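Local atomic coordinates of DCN1-like protein 3 (Homo sapiens, PDB entry 4GBA), a protein that contributes to neddylation of all cullins by promoting NEDD8 transfer from N-terminally acetylated E2 enzymes to cullin-RBX complexes. Residues A[10-15]-A[19-24]; A[35-40]-A[81-86]; A[44-49]-A[88-93]; A[51-54]-A[58-61]. All coordinates share one frame; numbering follows the deposited sequence.

Interaction 1 of 4, residues A[10-15]-A[19-24]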
loop_
_atom_site.group_PDB
_atom_site.type_symbol
_atom_site.label_atom_id
_atom_site.label_comp_id
_atom_site.label_asym_id
_atom_site.label_seq_id
_atom_site.Cartn_x
_atom_site.Cartn_y
_atom_site.Cartn_z
ATOM N N GLU A 10 7.370 -12.147 24.548
ATOM C CA GLU A 10 6.714 -11.154 25.404
ATOM C C GLU A 10 6.161 -9.983 24.575
ATOM O O GLU A 10 5.082 -9.460 24.855
ATOM C CB GLU A 10 7.658 -10.642 26.501
ATOM N N LEU A 11 6.909 -9.582 23.551
ATOM C CA LEU A 11 6.484 -8.502 22.672
ATOM C C LEU A 11 5.220 -8.889 21.927
ATOM O O LEU A 11 4.257 -8.126 21.891
ATOM C CB LEU A 11 7.578 -8.161 21.672
ATOM C CG LEU A 11 7.301 -6.929 20.821
ATOM C CD1 LEU A 11 7.114 -5.712 21.715
ATOM C CD2 LEU A 11 8.448 -6.722 19.845
ATOM N N PHE A 12 5.221 -10.081 21.341
ATOM C CA PHE A 12 4.033 -10.579 20.668
ATOM C C PHE A 12 2.843 -10.631 21.609
ATOM O O PHE A 12 1.755 -10.186 21.266
ATOM C CB PHE A 12 4.272 -11.966 20.056
ATOM C CG PHE A 12 3.089 -12.497 19.274
ATOM C CD1 PHE A 12 2.708 -11.903 18.075
ATOM C CD2 PHE A 12 2.360 -13.585 19.738
ATOM C CE1 PHE A 12 1.626 -12.390 17.354
ATOM C CE2 PHE A 12 1.281 -14.072 19.019
ATOM C CZ PHE A 12 0.916 -13.474 17.826
ATOM N N ARG A 13 3.061 -11.182 22.795
ATOM C CA ARG A 13 1.989 -11.408 23.758
ATOM C C ARG A 13 1.259 -10.124 24.152
ATOM O O ARG A 13 0.088 -10.161 24.532
ATOM C CB ARG A 13 2.530 -12.112 25.012
ATOM C CG ARG A 13 2.748 -13.617 24.848
ATOM C CD ARG A 13 1.536 -14.419 25.326
ATOM N NE ARG A 13 1.436 -15.728 24.675
ATOM C CZ ARG A 13 0.515 -16.647 24.967
ATOM N NH1 ARG A 13 -0.391 -16.414 25.911
ATOM N NH2 ARG A 13 0.502 -17.805 24.317
ATOM N N ARG A 14 1.933 -8.985 24.060
ATOM C CA ARG A 14 1.298 -7.772 24.548
ATOM C C ARG A 14 0.372 -7.091 23.544
ATOM O O ARG A 14 -0.380 -6.203 23.925
ATOM C CB ARG A 14 2.301 -6.800 25.194
ATOM C CG ARG A 14 3.054 -5.874 24.293
ATOM C CD ARG A 14 4.382 -5.522 24.976
ATOM N NE ARG A 14 4.756 -4.111 24.891
ATOM C CZ ARG A 14 6.015 -3.655 24.922
ATOM N NH1 ARG A 14 7.047 -4.501 25.013
ATOM N NH2 ARG A 14 6.249 -2.342 24.854
ATOM N N TYR A 15 0.402 -7.538 22.285
ATOM C CA TYR A 15 -0.464 -6.986 21.250
ATOM C C TYR A 15 -1.424 -8.057 20.751
ATOM O O TYR A 15 -2.429 -7.772 20.104
ATOM C CB TYR A 15 0.362 -6.427 20.101
ATOM C CG TYR A 15 1.381 -5.405 20.545
ATOM C CD1 TYR A 15 0.985 -4.135 20.933
ATOM C CD2 TYR A 15 2.746 -5.708 20.582
ATOM C CE1 TYR A 15 1.901 -3.186 21.343
ATOM C CE2 TYR A 15 3.679 -4.758 21.002
ATOM C CZ TYR A 15 3.243 -3.496 21.380
ATOM O OH TYR A 15 4.132 -2.527 21.790
ATOM N N ARG A 19 -8.135 -14.224 22.038
ATOM C CA ARG A 19 -8.656 -15.493 21.545
ATOM C C ARG A 19 -7.808 -16.071 20.406
ATOM O O ARG A 19 -7.304 -17.187 20.509
ATOM C CB ARG A 19 -10.118 -15.340 21.110
ATOM N N GLU A 20 -7.646 -15.319 19.322
ATOM C CA GLU A 20 -6.839 -15.788 18.202
ATOM C C GLU A 20 -5.341 -15.737 18.501
ATOM O O GLU A 20 -4.906 -14.991 19.363
ATOM C CB GLU A 20 -7.138 -14.975 16.948
ATOM C CG GLU A 20 -8.373 -15.422 16.199
ATOM C CD GLU A 20 -8.600 -14.613 14.935
ATOM O OE1 GLU A 20 -9.618 -13.882 14.877
ATOM O OE2 GLU A 20 -7.762 -14.709 14.003
ATOM N N ASP A 21 -4.561 -16.537 17.781
ATOM C CA ASP A 21 -3.106 -16.506 17.888
ATOM C C ASP A 21 -2.571 -15.520 16.861
ATOM O O ASP A 21 -1.917 -15.906 15.891
ATOM C CB ASP A 21 -2.519 -17.899 17.647
ATOM C CG ASP A 21 -1.086 -18.030 18.143
ATOM O OD1 ASP A 21 -0.687 -17.286 19.067
ATOM O OD2 ASP A 21 -0.364 -18.904 17.615
ATOM N N ALA A 22 -2.864 -14.243 17.085
ATOM C CA ALA A 22 -2.578 -13.206 16.110
ATOM C C ALA A 22 -2.760 -11.823 16.709
ATOM O O ALA A 22 -3.429 -11.646 17.725
ATOM C CB ALA A 22 -3.488 -13.365 14.877
ATOM N N ILE A 23 -2.155 -10.839 16.062
ATOM C CA ILE A 23 -2.436 -9.460 16.372
ATOM C C ILE A 23 -3.579 -8.999 15.478
ATOM O O ILE A 23 -3.484 -9.063 14.247
ATOM C CB ILE A 23 -1.188 -8.594 16.175
ATOM C CG1 ILE A 23 -0.051 -9.135 17.061
ATOM C CG2 ILE A 23 -1.508 -7.117 16.454
ATOM C CD1 ILE A 23 1.225 -8.290 17.092
ATOM N N LEU A 24 -4.676 -8.569 16.101
ATOM C CA LEU A 24 -5.795 -7.996 15.361
ATOM C C LEU A 24 -5.747 -6.470 15.451
ATOM O O LEU A 24 -4.675 -5.901 15.695
ATOM C CB LEU A 24 -7.123 -8.570 15.857
ATOM C CG LEU A 24 -7.138 -10.107 15.860
ATOM C CD1 LEU A 24 -8.455 -10.666 16.373
ATOM C CD2 LEU A 24 -6.826 -10.674 14.480
HETATM O O HOH W 1 -5.181 -7.670 18.997
#
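The ring of Phe12 lies across Ala22 and the start of the Ile23 side chain. Its CE1 meets Ile23 CG1 at 3.7 Å, and its CZ reaches the backbone of Ala22, 3.9 Å from Ala22 CA. CG of Phe12 is anti to its backbone N (chi1 -177°), and the ring end reaches over from helix 7-13 to strand 22-23. The Phe12 and Ile23 side chains run past each other in opposite directions. At the ring edge, Phe12 CE2 comes 3.8 Å from Asp21 OD1, and the carboxylate stands nearly upright to the ring, with planes 84° apart. The second hold on Ile23 comes from Tyr15, whose CB sits 3.6 Å from Ile23 CD1. The Tyr15 ring itself leads away and reaches helix 25-34, where OH is hydrogen-bonded to Asp34 and the ring meets Phe31 edge-to-face. One water closes the turn: it donates to Tyr15 O at 3.0 Å and accepts from Leu24 N at 3.1 Å. This helix, loop and short strand leading into a second helix is consistent with an EF-hand-like unit. The direct contacts are mostly apolar and buried, so shape fit holds the side chains while the water links the two backbones.

Interaction 2 of 4, residues A[35-40]-A[81-86]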
loop_
_atom_site.group_PDB
_atom_site.type_symbol
_atom_site.label_atom_id
_atom_site.label_comp_id
_atom_site.label_asym_id
_atom_site.label_seq_id
_atom_site.Cartn_x
_atom_site.Cartn_y
_atom_site.Cartn_z
ATOM N N LEU A 35 5.230 2.259 18.546
ATOM C CA LEU A 35 6.206 2.655 17.533
ATOM C C LEU A 35 6.205 4.161 17.277
ATOM O O LEU A 35 7.076 4.665 16.574
ATOM C CB LEU A 35 5.941 1.917 16.228
ATOM C CG LEU A 35 6.113 0.401 16.242
ATOM C CD1 LEU A 35 5.549 -0.177 14.965
ATOM C CD2 LEU A 35 7.580 0.009 16.406
ATOM N N CYS A 36 5.205 4.867 17.817
ATOM C CA CYS A 36 5.086 6.309 17.625
ATOM C C CYS A 36 4.884 6.644 16.170
ATOM O O CYS A 36 5.474 7.588 15.633
ATOM C CB CYS A 36 6.331 7.011 18.151
ATOM S SG CYS A 36 6.386 6.939 19.937
ATOM N N VAL A 37 4.014 5.866 15.545
ATOM C CA VAL A 37 3.812 5.922 14.112
ATOM C C VAL A 37 2.305 6.006 13.845
ATOM O O VAL A 37 1.517 5.313 14.490
ATOM C CB VAL A 37 4.485 4.660 13.456
ATOM C CG1 VAL A 37 3.525 3.853 12.633
ATOM C CG2 VAL A 37 5.723 5.059 12.662
ATOM N N ASP A 38 1.889 6.875 12.931
ATOM C CA ASP A 38 0.491 6.866 12.520
ATOM C C ASP A 38 0.254 5.528 11.818
ATOM O O ASP A 38 1.051 5.135 10.976
ATOM C CB ASP A 38 0.168 8.056 11.602
ATOM C CG ASP A 38 -1.303 8.090 11.171
ATOM O OD1 ASP A 38 -1.977 9.142 11.337
ATOM O OD2 ASP A 38 -1.787 7.064 10.648
ATOM N N PRO A 39 -0.846 4.830 12.159
ATOM C CA PRO A 39 -1.129 3.484 11.640
ATOM C C PRO A 39 -1.237 3.405 10.112
ATOM O O PRO A 39 -1.021 2.334 9.546
ATOM C CB PRO A 39 -2.478 3.132 12.277
ATOM C CG PRO A 39 -2.606 4.022 13.457
ATOM C CD PRO A 39 -1.895 5.297 13.083
ATOM N N THR A 40 -1.574 4.511 9.458
ATOM C CA THR A 40 -1.777 4.519 8.013
ATOM C C THR A 40 -0.540 4.992 7.245
ATOM O O THR A 40 -0.541 5.026 6.008
ATOM C CB THR A 40 -2.970 5.439 7.607
ATOM O OG1 THR A 40 -2.664 6.799 7.945
ATOM C CG2 THR A 40 -4.224 5.021 8.312
ATOM N N ALA A 81 14.559 1.449 15.118
ATOM C CA ALA A 81 15.923 1.645 14.648
ATOM C C ALA A 81 16.127 1.161 13.202
ATOM O O ALA A 81 17.009 1.662 12.497
ATOM C CB ALA A 81 16.901 0.958 15.583
ATOM N N ARG A 82 15.309 0.199 12.763
ATOM C CA ARG A 82 15.419 -0.339 11.408
ATOM C C ARG A 82 14.760 0.548 10.362
ATOM O O ARG A 82 15.076 0.439 9.175
ATOM C CB ARG A 82 14.811 -1.741 11.312
ATOM C CG ARG A 82 15.405 -2.760 12.270
ATOM C CD ARG A 82 16.923 -2.815 12.196
ATOM N NE ARG A 82 17.440 -3.882 13.051
ATOM C CZ ARG A 82 18.708 -3.999 13.433
ATOM N NH1 ARG A 82 19.623 -3.113 13.045
ATOM N NH2 ARG A 82 19.054 -5.003 14.219
ATOM N N PHE A 83 13.844 1.414 10.798
ATOM C CA PHE A 83 13.020 2.192 9.871
ATOM C C PHE A 83 13.830 2.867 8.779
ATOM O O PHE A 83 13.560 2.662 7.608
ATOM C CB PHE A 83 12.159 3.206 10.619
ATOM C CG PHE A 83 10.868 2.632 11.144
ATOM C CD1 PHE A 83 10.199 1.635 10.439
ATOM C CD2 PHE A 83 10.315 3.089 12.332
ATOM C CE1 PHE A 83 9.002 1.107 10.911
ATOM C CE2 PHE A 83 9.121 2.557 12.810
ATOM C CZ PHE A 83 8.468 1.558 12.098
ATOM N N PRO A 84 14.851 3.648 9.152
ATOM C CA PRO A 84 15.632 4.356 8.124
ATOM C C PRO A 84 16.194 3.422 7.041
ATOM O O PRO A 84 16.228 3.795 5.868
ATOM C CB PRO A 84 16.768 5.002 8.928
ATOM C CG PRO A 84 16.212 5.128 10.333
ATOM C CD PRO A 84 15.332 3.926 10.519
ATOM N N SER A 85 16.618 2.223 7.424
ATOM C CA SER A 85 17.169 1.289 6.449
ATOM C C SER A 85 16.052 0.560 5.665
ATOM O O SER A 85 16.263 0.096 4.537
ATOM C CB SER A 85 18.134 0.307 7.128
ATOM O OG SER A 85 17.468 -0.883 7.531
ATOM N N LEU A 86 14.869 0.457 6.270
ATOM C CA LEU A 86 13.689 -0.032 5.562
ATOM C C LEU A 86 13.315 0.962 4.476
ATOM O O LEU A 86 13.036 0.574 3.338
ATOM C CB LEU A 86 12.515 -0.226 6.517
ATOM C CG LEU A 86 12.469 -1.594 7.193
ATOM C CD1 LEU A 86 11.302 -1.689 8.168
ATOM C CD2 LEU A 86 12.397 -2.713 6.148
#
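This is a small, buried, apolar contact between the loop after helix 25-34 and one face of helix 76-89. Phe83 supplies the helix side, and Leu35 and Val37 the loop side. Leu35 CD1 approaches the rim of the Phe83 ring near its plane, 4.4 Å from Phe83 CZ. Val37 CG2 comes in obliquely, 4.2 Å from Phe83 CE2. The backbones stay apart, with the nearest CA atoms, of Leu35 and Ala81, 10.2 Å from each other, so the Phe83 ring does most of the bridging. The chain leaves helix 25-34 through a Schellman motif, with Cys36 at positive phi (63°), and this turn puts Leu35 and Val37 both toward the helix. The loop continues into an Asx turn in the DCUN1 domain. There Asp38 OD2 accepts from Thr40 N at 2.8 Å, nearly along the C-O axis, and from Thr40 OG1 at 2.9 Å, from above the carboxylate plane. The turn encloses Pro39, whose backbone hydrogen-bonds to the bound E2 peptide. Helix 76-89 is kinked just after Phe83, where Pro84 has no N-H to give. At the kink Arg82 O accepts from Leu86 N, and also from Ser85 OG on a lone pair in the carbonyl plane.

Interaction 3 of 4, residues A[44-49]-A[88-93]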
loop_
_atom_site.group_PDB
_atom_site.type_symbol
_atom_site.label_atom_id
_atom_site.label_comp_id
_atom_site.label_asym_id
_atom_site.label_seq_id
_atom_site.Cartn_x
_atom_site.Cartn_y
_atom_site.Cartn_z
ATOM N N VAL A 44 4.522 1.886 8.087
ATOM C CA VAL A 44 3.644 0.795 8.501
ATOM C C VAL A 44 3.352 -0.128 7.319
ATOM O O VAL A 44 3.340 -1.355 7.469
ATOM C CB VAL A 44 2.342 1.321 9.160
ATOM C CG1 VAL A 44 1.400 0.171 9.487
ATOM C CG2 VAL A 44 2.693 2.132 10.428
ATOM N N LEU A 45 3.136 0.463 6.144
ATOM C CA LEU A 45 3.093 -0.321 4.912
ATOM C C LEU A 45 4.411 -1.126 4.741
ATOM O O LEU A 45 4.378 -2.327 4.441
ATOM C CB LEU A 45 2.821 0.578 3.696
ATOM C CG LEU A 45 2.855 -0.094 2.316
ATOM C CD1 LEU A 45 1.647 -1.038 2.111
ATOM C CD2 LEU A 45 2.946 0.953 1.198
ATOM N N LEU A 46 5.560 -0.486 4.966
ATOM C CA LEU A 46 6.858 -1.193 4.865
ATOM C C LEU A 46 6.958 -2.361 5.847
ATOM O O LEU A 46 7.406 -3.442 5.488
ATOM C CB LEU A 46 8.032 -0.244 5.081
ATOM C CG LEU A 46 8.203 0.868 4.053
ATOM C CD1 LEU A 46 9.529 1.612 4.264
ATOM C CD2 LEU A 46 8.138 0.287 2.667
ATOM N N LEU A 47 6.521 -2.137 7.081
ATOM C CA LEU A 47 6.481 -3.185 8.094
ATOM C C LEU A 47 5.623 -4.357 7.640
ATOM O O LEU A 47 6.074 -5.497 7.669
ATOM C CB LEU A 47 5.937 -2.621 9.408
ATOM C CG LEU A 47 6.585 -3.003 10.736
ATOM C CD1 LEU A 47 8.126 -3.051 10.633
ATOM C CD2 LEU A 47 6.125 -2.036 11.852
ATOM N N ALA A 48 4.384 -4.078 7.227
ATOM C CA ALA A 48 3.479 -5.113 6.739
ATOM C C ALA A 48 4.116 -5.866 5.563
ATOM O O ALA A 48 3.998 -7.084 5.453
ATOM C CB ALA A 48 2.122 -4.500 6.320
ATOM N N TRP A 49 4.782 -5.121 4.684
ATOM C CA TRP A 49 5.518 -5.705 3.575
ATOM C C TRP A 49 6.588 -6.694 4.086
ATOM O O TRP A 49 6.559 -7.876 3.747
ATOM C CB TRP A 49 6.124 -4.582 2.718
ATOM C CG TRP A 49 7.125 -5.034 1.656
ATOM C CD1 TRP A 49 6.938 -5.989 0.699
ATOM C CD2 TRP A 49 8.446 -4.502 1.439
ATOM N NE1 TRP A 49 8.054 -6.089 -0.101
ATOM C CE2 TRP A 49 8.995 -5.194 0.333
ATOM C CE3 TRP A 49 9.216 -3.516 2.076
ATOM C CZ2 TRP A 49 10.286 -4.933 -0.150
ATOM C CZ3 TRP A 49 10.499 -3.253 1.596
ATOM C CH2 TRP A 49 11.021 -3.964 0.493
ATOM N N THR A 88 15.278 3.040 3.009
ATOM C CA THR A 88 16.310 2.928 1.986
ATOM C C THR A 88 16.097 1.708 1.112
ATOM O O THR A 88 16.176 1.795 -0.111
ATOM C CB THR A 88 17.717 2.897 2.618
ATOM O OG1 THR A 88 18.056 4.218 3.039
ATOM C CG2 THR A 88 18.758 2.428 1.621
ATOM N N GLU A 89 15.824 0.573 1.744
ATOM C CA GLU A 89 15.560 -0.674 1.021
ATOM C C GLU A 89 14.446 -0.494 -0.012
ATOM O O GLU A 89 14.580 -0.908 -1.165
ATOM C CB GLU A 89 15.160 -1.759 2.014
ATOM C CG GLU A 89 15.206 -3.180 1.492
ATOM C CD GLU A 89 14.956 -4.194 2.599
ATOM O OE1 GLU A 89 15.030 -3.815 3.789
ATOM O OE2 GLU A 89 14.680 -5.370 2.292
ATOM N N ALA A 90 13.354 0.140 0.412
ATOM C CA ALA A 90 12.166 0.309 -0.426
ATOM C C ALA A 90 12.401 1.232 -1.618
ATOM O O ALA A 90 11.555 1.334 -2.500
ATOM C CB ALA A 90 10.993 0.807 0.406
ATOM N N LYS A 91 13.551 1.898 -1.640
ATOM C CA LYS A 91 13.912 2.777 -2.750
ATOM C C LYS A 91 14.646 2.049 -3.879
ATOM O O LYS A 91 14.666 2.524 -5.009
ATOM C CB LYS A 91 14.761 3.953 -2.258
ATOM C CG LYS A 91 13.953 5.109 -1.709
ATOM C CD LYS A 91 14.679 6.423 -1.941
ATOM C CE LYS A 91 15.756 6.664 -0.890
ATOM N NZ LYS A 91 15.210 7.330 0.342
ATOM N N GLN A 92 15.256 0.908 -3.568
ATOM C CA GLN A 92 15.950 0.124 -4.581
ATOM C C GLN A 92 14.925 -0.424 -5.568
ATOM O O GLN A 92 13.844 -0.846 -5.168
ATOM C CB GLN A 92 16.749 -1.025 -3.953
ATOM C CG GLN A 92 17.614 -0.641 -2.746
ATOM C CD GLN A 92 18.502 0.598 -2.975
ATOM O OE1 GLN A 92 19.454 0.564 -3.771
ATOM N NE2 GLN A 92 18.198 1.693 -2.258
ATOM N N GLU A 93 15.278 -0.434 -6.851
ATOM C CA GLU A 93 14.327 -0.738 -7.923
ATOM C C GLU A 93 13.581 -2.067 -7.774
ATOM O O GLU A 93 12.365 -2.124 -7.933
ATOM C CB GLU A 93 15.019 -0.690 -9.290
ATOM C CG GLU A 93 14.038 -0.705 -10.455
ATOM C CD GLU A 93 14.690 -1.009 -11.796
ATOM O OE1 GLU A 93 15.927 -0.830 -11.920
ATOM O OE2 GLU A 93 13.952 -1.427 -12.723
#
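Helix 42-50 passes the C-terminal end of helix 76-89 with its closest CA atoms, Leu46 and Ala90, 7.6 Å apart. Ala90 is the small residue in the middle, and two large side chains converge on its methyl. Leu46 CD2 touches Ala90 CB at 3.7 Å. CG of Leu46 is anti to the carbonyl carbon (chi1 -64°), and the CD2 branch is the one that reaches across. Trp49 comes from one helical turn further on. Its six-membered ring approaches the same methyl obliquely, with CZ3 4.3 Å from Ala90 CB. Trp49 CH2 also lies 4.3 Å from Glu89 OE2, with no bond between them. The polar ends of both residues are taken up by helix 93-107: Trp49 NE1 is hydrogen-bonded to Asp98, and Glu89 OE2 forms a salt bridge with Lys95. Trp49 thus joins helix 42-50 to the end of helix 76-89 and to helix 93-107 in the DCUN1 domain. Elsewhere on helix 42-50, Val44, Leu45 and Ala48 pack on a modified residue of the bound acetylated E2 peptide. A type I beta turn from Glu89 to Gln92 leads from helix 76-89 into helix 93-107. Gln92 sits at the N-cap of helix 93-107. Its NE2 donates to Thr88 O at 3.0 Å, from above the carbonyl plane, while Lys91 N reaches that oxygen from the opposite face at 3.0 Å.

Interaction 4 of 4, residues A[51-54]-A[58-61]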
loop_
_atom_site.group_PDB
_atom_site.type_symbol
_atom_site.label_atom_id
_atom_site.label_comp_id
_atom_site.label_asym_id
_atom_site.label_seq_id
_atom_site.Cartn_x
_atom_site.Cartn_y
_atom_site.Cartn_z
ATOM N N PHE A 51 6.805 -8.107 6.966
ATOM C CA PHE A 51 6.190 -9.226 7.687
ATOM C C PHE A 51 5.362 -10.096 6.752
ATOM O O PHE A 51 4.809 -11.118 7.167
ATOM C CB PHE A 51 5.297 -8.730 8.832
ATOM C CG PHE A 51 6.050 -8.057 9.955
ATOM C CD1 PHE A 51 7.416 -7.829 9.865
ATOM C CD2 PHE A 51 5.388 -7.663 11.100
ATOM C CE1 PHE A 51 8.105 -7.211 10.892
ATOM C CE2 PHE A 51 6.067 -7.050 12.136
ATOM C CZ PHE A 51 7.432 -6.826 12.031
ATOM N N GLN A 52 5.254 -9.667 5.495
ATOM C CA GLN A 52 4.469 -10.392 4.492
ATOM C C GLN A 52 3.040 -10.671 4.968
ATOM O O GLN A 52 2.577 -11.817 4.908
ATOM C CB GLN A 52 5.140 -11.729 4.155
ATOM C CG GLN A 52 6.602 -11.638 3.767
ATOM C CD GLN A 52 7.104 -12.946 3.186
ATOM O OE1 GLN A 52 7.841 -13.692 3.837
ATOM N NE2 GLN A 52 6.685 -13.244 1.962
ATOM N N ALA A 53 2.352 -9.638 5.447
ATOM C CA ALA A 53 1.013 -9.811 5.991
ATOM C C ALA A 53 -0.076 -10.042 4.909
ATOM O O ALA A 53 -0.711 -11.110 4.844
ATOM C CB ALA A 53 0.661 -8.634 6.866
ATOM N N ALA A 54 -0.291 -9.035 4.074
ATOM C CA ALA A 54 -1.331 -9.076 3.030
ATOM C C ALA A 54 -2.798 -9.060 3.533
ATOM O O ALA A 54 -3.730 -8.842 2.740
ATOM C CB ALA A 54 -1.086 -10.244 2.049
ATOM N N LYS A 58 -3.760 -7.043 10.607
ATOM C CA LYS A 58 -3.507 -8.326 11.232
ATOM C C LYS A 58 -2.091 -8.821 10.960
ATOM O O LYS A 58 -1.609 -8.762 9.824
ATOM C CB LYS A 58 -4.528 -9.342 10.744
ATOM C CG LYS A 58 -4.263 -10.765 11.217
ATOM C CD LYS A 58 -5.391 -11.707 10.789
ATOM C CE LYS A 58 -5.085 -13.161 11.161
ATOM N NZ LYS A 58 -6.282 -14.062 11.086
ATOM N N PHE A 59 -1.421 -9.274 12.017
ATOM C CA PHE A 59 -0.174 -10.030 11.895
ATOM C C PHE A 59 -0.402 -11.349 12.608
ATOM O O PHE A 59 -0.585 -11.359 13.824
ATOM C CB PHE A 59 0.988 -9.341 12.611
ATOM C CG PHE A 59 1.381 -8.009 12.039
ATOM C CD1 PHE A 59 1.375 -7.788 10.675
ATOM C CD2 PHE A 59 1.777 -6.970 12.885
ATOM C CE1 PHE A 59 1.761 -6.564 10.149
ATOM C CE2 PHE A 59 2.159 -5.737 12.371
ATOM C CZ PHE A 59 2.151 -5.538 10.994
ATOM N N THR A 60 -0.397 -12.463 11.884
ATOM C CA THR A 60 -0.447 -13.764 12.552
ATOM C C THR A 60 0.841 -13.966 13.347
ATOM O O THR A 60 1.862 -13.325 13.071
ATOM C CB THR A 60 -0.583 -14.932 11.547
ATOM O OG1 THR A 60 0.615 -15.029 10.771
ATOM C CG2 THR A 60 -1.776 -14.715 10.619
ATOM N N ARG A 61 0.801 -14.859 14.328
ATOM C CA ARG A 61 2.015 -15.213 15.056
ATOM C C ARG A 61 3.219 -15.443 14.132
ATOM O O ARG A 61 4.296 -14.914 14.387
ATOM C CB ARG A 61 1.779 -16.443 15.926
ATOM C CG ARG A 61 3.047 -16.978 16.555
ATOM C CD ARG A 61 2.775 -18.128 17.510
ATOM N NE ARG A 61 3.838 -18.236 18.503
ATOM C CZ ARG A 61 3.762 -17.741 19.738
ATOM N NH1 ARG A 61 2.659 -17.123 20.153
ATOM N NH2 ARG A 61 4.789 -17.881 20.565
#
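Phe59, Phe51 and Ala53 carry this contact, which joins the loop that follows helix 42-50 to strand 59-60, one half of the short two-stranded antiparallel sheet that recalls the sheet linking paired EF-hand loops. Phe59 gives up the most surface. The edge of Phe51 points at its face in an edge-to-face pair, with ring centroids 5.0 Å apart and planes at 64°. Phe51 CD2 stands 3.7 Å above the Phe59 ring plane, over its centre, so it lies at almost equal distances from all six carbons of that ring. The CG of each phenylalanine is anti to its own carbonyl carbon, and this brings the two rings together. Ala53 meets Phe59 differently: its methyl lies at the ring edge, in plane, with CB 4.0 Å from Phe59 CD1. The edge and one face of the ring are therefore both engaged, which probably restricts its rotation. The backbone makes this possible through a Schellman motif at Gln52, whose positive phi (53°) ends the helix and turns Ala53 toward the strand. Around the contact, Phe59 packs on Met28 and Phe31 of helix 25-34 and on a modified residue of the bound peptide. Thr60, next along, caps helix 61-71. The Ala53 methyl also rests on the backbone just before the strand, with CB 3.7 Å from Lys58 O.

Overall arrangement
Interactions 1 and 4 share one sheet: Ile23 N lies 2.8 Å from Phe59 O, a probable hydrogen bond between strands 22-23 and 59-60, and their centres are 11 Å apart. Interactions 3 and 4 meet where helix 42-50 ends, with Ala48 O 3.0 Å from Ala53 N. Interactions 2 and 3 have centres 10 Å apart and both use helix 76-89; Leu35 packs on Leu47 between them. Interaction 1 is the farthest from interaction 3, about 24 Å between centres. The bound E2 peptide draws on three of the four: Pro39 and Thr40 from interaction 2, Val44, Leu45 and Ala48 from interaction 3, and Phe59 from interaction 4.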